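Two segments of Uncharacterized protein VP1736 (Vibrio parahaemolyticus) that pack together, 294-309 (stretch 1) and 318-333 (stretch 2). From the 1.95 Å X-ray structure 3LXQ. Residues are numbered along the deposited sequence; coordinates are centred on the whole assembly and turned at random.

Stretch 1 (294-309) YWDDTIFIVIADHDAR
Stretch 2 318-333: VKHFHIPALIIGKDIQ

Strand 298-304 of stretch 1 and strand 325-328 of stretch 2 lie antiparallel (172° between their directions, closest axial approach 4.6 Å), and the contact buries 970 Å² summed over both sides.

Stretch 2 opens with a 3-10 segment, 318-319. His320 (chi1 -67°, chi2 -80°) then donates from ND1 to Asp307 OD2 at 2.9 Å (135°); the carboxylate, on a t rotamer, meets the imidazole at its edge. A water joins the same residues, accepting from Asp307 N and donating to His320 O.

Ile323 (phi/psi -141/154, chi1 p, chi2 t) points toward stretch 1, its CG2 3.9 Å from Ala304 CB. Pro324 O lies 3.7 Å from Ala304 N, without a hydrogen bond, and neither atom has a partner anywhere in the model.

Ala325 pairs with Ile303, a non-hydrogen-bonded pair with CA atoms 4.4 Å apart; its CB is 3.9 Å from Ile303 CD1. Such pairs alternate with hydrogen-bonded ones, whose N-H and C=O groups turn toward each other. Thus Leu326 (chi1 t, chi2 -110°) and Val302 (t) exchange N-to-O bonds, Val302 N to Leu326 O and Leu326 N to Val302 O, each 2.8 Å (154° and 141°); Val302 CG2 reaches Leu326 CD1 at 4.0 Å. Ile327 (m, t) faces Ile301 (t, t; CA-CA 4.5 Å), with Ile301 CD1 3.8 Å from Ile327 CG1 and a CA-H...O contact from Ile327 CA to Phe300 O (3.3 Å). Ile328 (t, t) forms a second reciprocal pair with Phe300 (m): Phe300 N to Ile328 O and Ile328 N to Phe300 O, both 2.9 Å (161° and 167°). Side chains of Ala325, Ile327, Ile301 and Ile303 share one face; Leu326, Ile328, Phe300 and Val302 the other.

At Gly329 (phi/psi 163/162) an ideal CB would clash with Thr298 O, 2.7 Å away; Trp295 CZ2 lies 4.2 Å from Gly329 CA. Lys330 CB sits 4.1 Å from Trp295 O. A type II turn, held by Ile332 N to Gly329 O (3.0 Å), brings Ile332 CG1 within 3.6 Å of Ile299 CD1.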

# COMPACT_ATOMS: atom_id res chain seq x y z
N TYR A 294 4.47 5.30 -23.01
CA TYR A 294 3.39 4.83 -22.16
C TYR A 294 2.76 5.94 -21.30
O TYR A 294 1.69 5.74 -20.71
CB TYR A 294 3.86 3.64 -21.30
CG TYR A 294 5.14 3.87 -20.53
CD1 TYR A 294 5.13 4.50 -19.29
CD2 TYR A 294 6.37 3.43 -21.03
CE1 TYR A 294 6.30 4.72 -18.57
CE2 TYR A 294 7.55 3.64 -20.32
CZ TYR A 294 7.50 4.28 -19.09
OH TYR A 294 8.66 4.49 -18.38
N TRP A 295 3.41 7.11 -21.25
CA TRP A 295 3.04 8.19 -20.32
C TRP A 295 1.59 8.67 -20.43
O TRP A 295 0.92 8.86 -19.40
CB TRP A 295 3.98 9.40 -20.46
CG TRP A 295 3.67 10.47 -19.45
CD1 TRP A 295 3.01 11.65 -19.67
CD2 TRP A 295 3.97 10.44 -18.05
NE1 TRP A 295 2.90 12.36 -18.50
CE2 TRP A 295 3.48 11.64 -17.49
CE3 TRP A 295 4.62 9.52 -17.21
CZ2 TRP A 295 3.62 11.95 -16.13
CZ3 TRP A 295 4.75 9.82 -15.86
CH2 TRP A 295 4.25 11.03 -15.33
N ASP A 296 1.13 8.86 -21.66
CA ASP A 296 -0.25 9.28 -21.93
C ASP A 296 -1.27 8.33 -21.32
O ASP A 296 -2.34 8.74 -20.88
CB ASP A 296 -0.49 9.33 -23.45
CG ASP A 296 0.01 10.61 -24.09
OD1 ASP A 296 0.60 11.46 -23.38
OD2 ASP A 296 -0.20 10.77 -25.31
N ASP A 297 -0.90 7.05 -21.27
CA ASP A 297 -1.86 5.98 -21.08
C ASP A 297 -1.81 5.33 -19.69
O ASP A 297 -2.42 4.28 -19.48
CB ASP A 297 -1.62 4.93 -22.18
CG ASP A 297 -2.81 4.00 -22.39
OD1 ASP A 297 -2.64 3.03 -23.16
OD2 ASP A 297 -3.90 4.24 -21.83
N THR A 298 -1.11 5.96 -18.74
CA THR A 298 -0.77 5.28 -17.48
C THR A 298 -0.96 6.11 -16.22
O THR A 298 -0.69 7.32 -16.20
CB THR A 298 0.68 4.77 -17.52
OG1 THR A 298 0.90 4.04 -18.73
CG2 THR A 298 0.98 3.87 -16.31
N ILE A 299 -1.42 5.43 -15.16
CA ILE A 299 -1.48 5.98 -13.82
C ILE A 299 -0.37 5.34 -12.99
O ILE A 299 -0.21 4.11 -12.98
CB ILE A 299 -2.85 5.71 -13.13
CG1 ILE A 299 -4.00 6.39 -13.88
CG2 ILE A 299 -2.82 6.11 -11.64
CD1 ILE A 299 -3.97 7.92 -13.89
N PHE A 300 0.39 6.19 -12.29
CA PHE A 300 1.49 5.76 -11.45
C PHE A 300 1.16 6.09 -10.00
O PHE A 300 0.56 7.12 -9.72
CB PHE A 300 2.79 6.48 -11.84
CG PHE A 300 3.22 6.24 -13.27
CD1 PHE A 300 2.70 7.02 -14.31
CD2 PHE A 300 4.14 5.25 -13.57
CE1 PHE A 300 3.09 6.80 -15.63
CE2 PHE A 300 4.55 5.02 -14.91
CZ PHE A 300 4.02 5.80 -15.93
N ILE A 301 1.54 5.19 -9.09
CA ILE A 301 1.46 5.50 -7.67
C ILE A 301 2.82 5.28 -7.01
O ILE A 301 3.43 4.26 -7.18
CB ILE A 301 0.24 4.77 -6.95
CG1 ILE A 301 0.13 5.22 -5.50
CG2 ILE A 301 0.33 3.24 -7.04
CD1 ILE A 301 -1.17 4.77 -4.85
N VAL A 302 3.31 6.29 -6.30
CA VAL A 302 4.51 6.13 -5.48
C VAL A 302 4.00 5.98 -4.06
O VAL A 302 3.42 6.91 -3.51
CB VAL A 302 5.44 7.35 -5.53
CG1 VAL A 302 6.67 7.13 -4.63
CG2 VAL A 302 5.87 7.69 -6.97
N ILE A 303 4.22 4.81 -3.47
CA ILE A 303 3.75 4.55 -2.12
C ILE A 303 4.70 3.59 -1.39
O ILE A 303 5.24 2.67 -1.99
CB ILE A 303 2.27 4.03 -2.12
CG1 ILE A 303 1.65 4.13 -0.71
CG2 ILE A 303 2.15 2.63 -2.72
CD1 ILE A 303 0.15 3.89 -0.65
N ALA A 304 4.93 3.83 -0.10
CA ALA A 304 5.76 2.93 0.70
C ALA A 304 4.99 1.66 1.08
O ALA A 304 3.74 1.60 1.00
CB ALA A 304 6.29 3.63 1.95
N ASP A 305 5.74 0.62 1.45
CA ASP A 305 5.13 -0.59 2.00
C ASP A 305 4.93 -0.46 3.51
O ASP A 305 4.05 -1.12 4.07
CB ASP A 305 5.95 -1.84 1.63
CG ASP A 305 7.39 -1.78 2.12
OD1 ASP A 305 7.86 -0.71 2.56
OD2 ASP A 305 8.05 -2.84 2.08
N HIS A 306 5.73 0.41 4.13
CA HIS A 306 5.68 0.70 5.58
C HIS A 306 6.81 1.69 5.90
O HIS A 306 7.68 1.95 5.07
CB HIS A 306 5.87 -0.56 6.42
CG HIS A 306 7.07 -1.37 6.03
ND1 HIS A 306 8.33 -1.14 6.54
CD2 HIS A 306 7.21 -2.39 5.15
CE1 HIS A 306 9.19 -1.99 6.01
NE2 HIS A 306 8.53 -2.76 5.16
N ASP A 307 6.81 2.23 7.11
CA ASP A 307 7.92 3.06 7.59
C ASP A 307 9.05 2.11 8.00
O ASP A 307 8.82 0.92 8.23
CB ASP A 307 7.46 3.88 8.79
CG ASP A 307 8.49 4.90 9.28
OD1 ASP A 307 9.51 5.18 8.59
OD2 ASP A 307 8.27 5.43 10.38
N ALA A 308 10.27 2.64 8.09
CA ALA A 308 11.35 1.88 8.71
C ALA A 308 10.88 1.42 10.09
O ALA A 308 10.36 2.21 10.88
CB ALA A 308 12.60 2.74 8.83
N ARG A 309 11.04 0.13 10.36
CA ARG A 309 10.63 -0.49 11.61
C ARG A 309 11.11 0.27 12.86
O ARG A 309 12.23 0.75 12.92
CB ARG A 309 11.17 -1.91 11.65
CG ARG A 309 10.34 -2.91 12.46
CD ARG A 309 9.61 -3.87 11.53
NE ARG A 309 9.29 -5.12 12.23
CZ ARG A 309 9.83 -6.31 11.95
NH1 ARG A 309 10.72 -6.45 10.95
NH2 ARG A 309 9.47 -7.37 12.65
N VAL A 318 1.71 5.71 15.92
CA VAL A 318 1.04 6.23 14.72
C VAL A 318 1.99 6.83 13.68
O VAL A 318 1.88 6.52 12.48
CB VAL A 318 -0.05 7.28 15.12
CG1 VAL A 318 -0.68 7.94 13.90
CG2 VAL A 318 -1.12 6.62 16.00
N LYS A 319 2.92 7.66 14.15
CA LYS A 319 3.90 8.36 13.32
C LYS A 319 4.65 7.38 12.43
O LYS A 319 5.01 7.70 11.30
CB LYS A 319 4.90 9.14 14.21
N HIS A 320 4.87 6.17 12.95
CA HIS A 320 5.62 5.15 12.24
C HIS A 320 4.79 4.25 11.31
O HIS A 320 5.28 3.24 10.83
CB HIS A 320 6.45 4.32 13.20
CG HIS A 320 7.55 5.11 13.84
ND1 HIS A 320 8.74 5.36 13.20
CD2 HIS A 320 7.63 5.72 15.05
CE1 HIS A 320 9.52 6.08 13.99
NE2 HIS A 320 8.87 6.30 15.12
N PHE A 321 3.55 4.65 11.07
CA PHE A 321 2.76 4.06 9.99
C PHE A 321 2.55 5.11 8.90
O PHE A 321 2.00 4.81 7.82
CB PHE A 321 1.43 3.54 10.54
CG PHE A 321 1.57 2.32 11.41
CD1 PHE A 321 1.93 2.44 12.76
CD2 PHE A 321 1.36 1.05 10.89
CE1 PHE A 321 2.09 1.33 13.57
CE2 PHE A 321 1.51 -0.07 11.70
CZ PHE A 321 1.87 0.07 13.04
N HIS A 322 3.00 6.33 9.18
CA HIS A 322 2.81 7.45 8.29
C HIS A 322 3.76 7.35 7.09
O HIS A 322 4.97 7.17 7.24
CB HIS A 322 2.95 8.77 9.06
CG HIS A 322 2.55 9.99 8.29
ND1 HIS A 322 3.10 11.23 8.54
CD2 HIS A 322 1.67 10.16 7.28
CE1 HIS A 322 2.56 12.12 7.72
NE2 HIS A 322 1.69 11.49 6.94
N ILE A 323 3.19 7.43 5.89
CA ILE A 323 3.91 7.10 4.68
C ILE A 323 3.53 8.08 3.58
O ILE A 323 2.44 8.66 3.62
CB ILE A 323 3.65 5.63 4.21
CG1 ILE A 323 2.15 5.30 4.14
CG2 ILE A 323 4.31 4.64 5.16
CD1 ILE A 323 1.82 4.10 3.24
N PRO A 324 4.43 8.30 2.61
CA PRO A 324 4.05 9.08 1.44
C PRO A 324 3.17 8.27 0.50
O PRO A 324 3.24 7.04 0.48
CB PRO A 324 5.40 9.35 0.76
CG PRO A 324 6.25 8.17 1.16
CD PRO A 324 5.83 7.85 2.56
N ALA A 325 2.33 8.96 -0.26
CA ALA A 325 1.59 8.33 -1.33
C ALA A 325 1.36 9.40 -2.36
O ALA A 325 0.98 10.51 -2.01
CB ALA A 325 0.25 7.77 -0.84
N LEU A 326 1.62 9.07 -3.61
CA LEU A 326 1.49 10.01 -4.71
C LEU A 326 0.88 9.31 -5.90
O LEU A 326 1.37 8.27 -6.33
CB LEU A 326 2.88 10.55 -5.09
CG LEU A 326 3.16 11.69 -6.09
CD1 LEU A 326 3.81 11.15 -7.34
CD2 LEU A 326 1.95 12.57 -6.44
N ILE A 327 -0.20 9.87 -6.43
CA ILE A 327 -0.74 9.37 -7.67
C ILE A 327 -0.44 10.43 -8.72
O ILE A 327 -0.75 11.61 -8.54
CB ILE A 327 -2.25 9.05 -7.58
CG1 ILE A 327 -2.51 7.94 -6.54
CG2 ILE A 327 -2.80 8.66 -8.96
CD1 ILE A 327 -3.99 7.64 -6.30
N ILE A 328 0.18 10.00 -9.80
CA ILE A 328 0.68 10.90 -10.81
C ILE A 328 0.43 10.29 -12.18
O ILE A 328 0.43 9.06 -12.35
CB ILE A 328 2.18 11.26 -10.56
CG1 ILE A 328 2.65 12.37 -11.51
CG2 ILE A 328 3.06 10.01 -10.61
CD1 ILE A 328 3.96 13.04 -11.07
N GLY A 329 0.18 11.15 -13.15
CA GLY A 329 -0.10 10.71 -14.50
C GLY A 329 -0.74 11.86 -15.23
O GLY A 329 -1.23 12.80 -14.60
N LYS A 330 -0.72 11.77 -16.56
CA LYS A 330 -1.44 12.70 -17.42
C LYS A 330 -2.92 12.74 -17.02
O LYS A 330 -3.53 11.69 -16.75
CB LYS A 330 -1.29 12.28 -18.89
N ASP A 331 -3.48 13.94 -16.96
CA ASP A 331 -4.88 14.15 -16.56
C ASP A 331 -5.12 13.98 -15.06
O ASP A 331 -6.24 14.16 -14.58
CB ASP A 331 -5.86 13.27 -17.37
CG ASP A 331 -5.75 13.48 -18.88
OD1 ASP A 331 -5.59 14.63 -19.36
OD2 ASP A 331 -5.86 12.47 -19.61
N ILE A 332 -4.09 13.63 -14.30
CA ILE A 332 -4.21 13.71 -12.85
C ILE A 332 -3.75 15.09 -12.43
O ILE A 332 -2.59 15.44 -12.61
CB ILE A 332 -3.40 12.62 -12.09
CG1 ILE A 332 -3.83 11.21 -12.52
CG2 ILE A 332 -3.56 12.80 -10.58
CD1 ILE A 332 -5.32 10.95 -12.49
N GLN A 333 -4.65 15.85 -11.84
CA GLN A 333 -4.34 17.22 -11.47
C GLN A 333 -3.64 17.25 -10.12
O GLN A 333 -3.97 16.44 -9.24
CB GLN A 333 -5.61 18.08 -11.43
CG GLN A 333 -6.64 17.76 -12.53
CD GLN A 333 -6.18 18.08 -13.95
OE1 GLN A 333 -5.32 18.95 -14.18
NE2 GLN A 333 -6.78 17.40 -14.93
O HOH W 1 4.75 1.37 9.04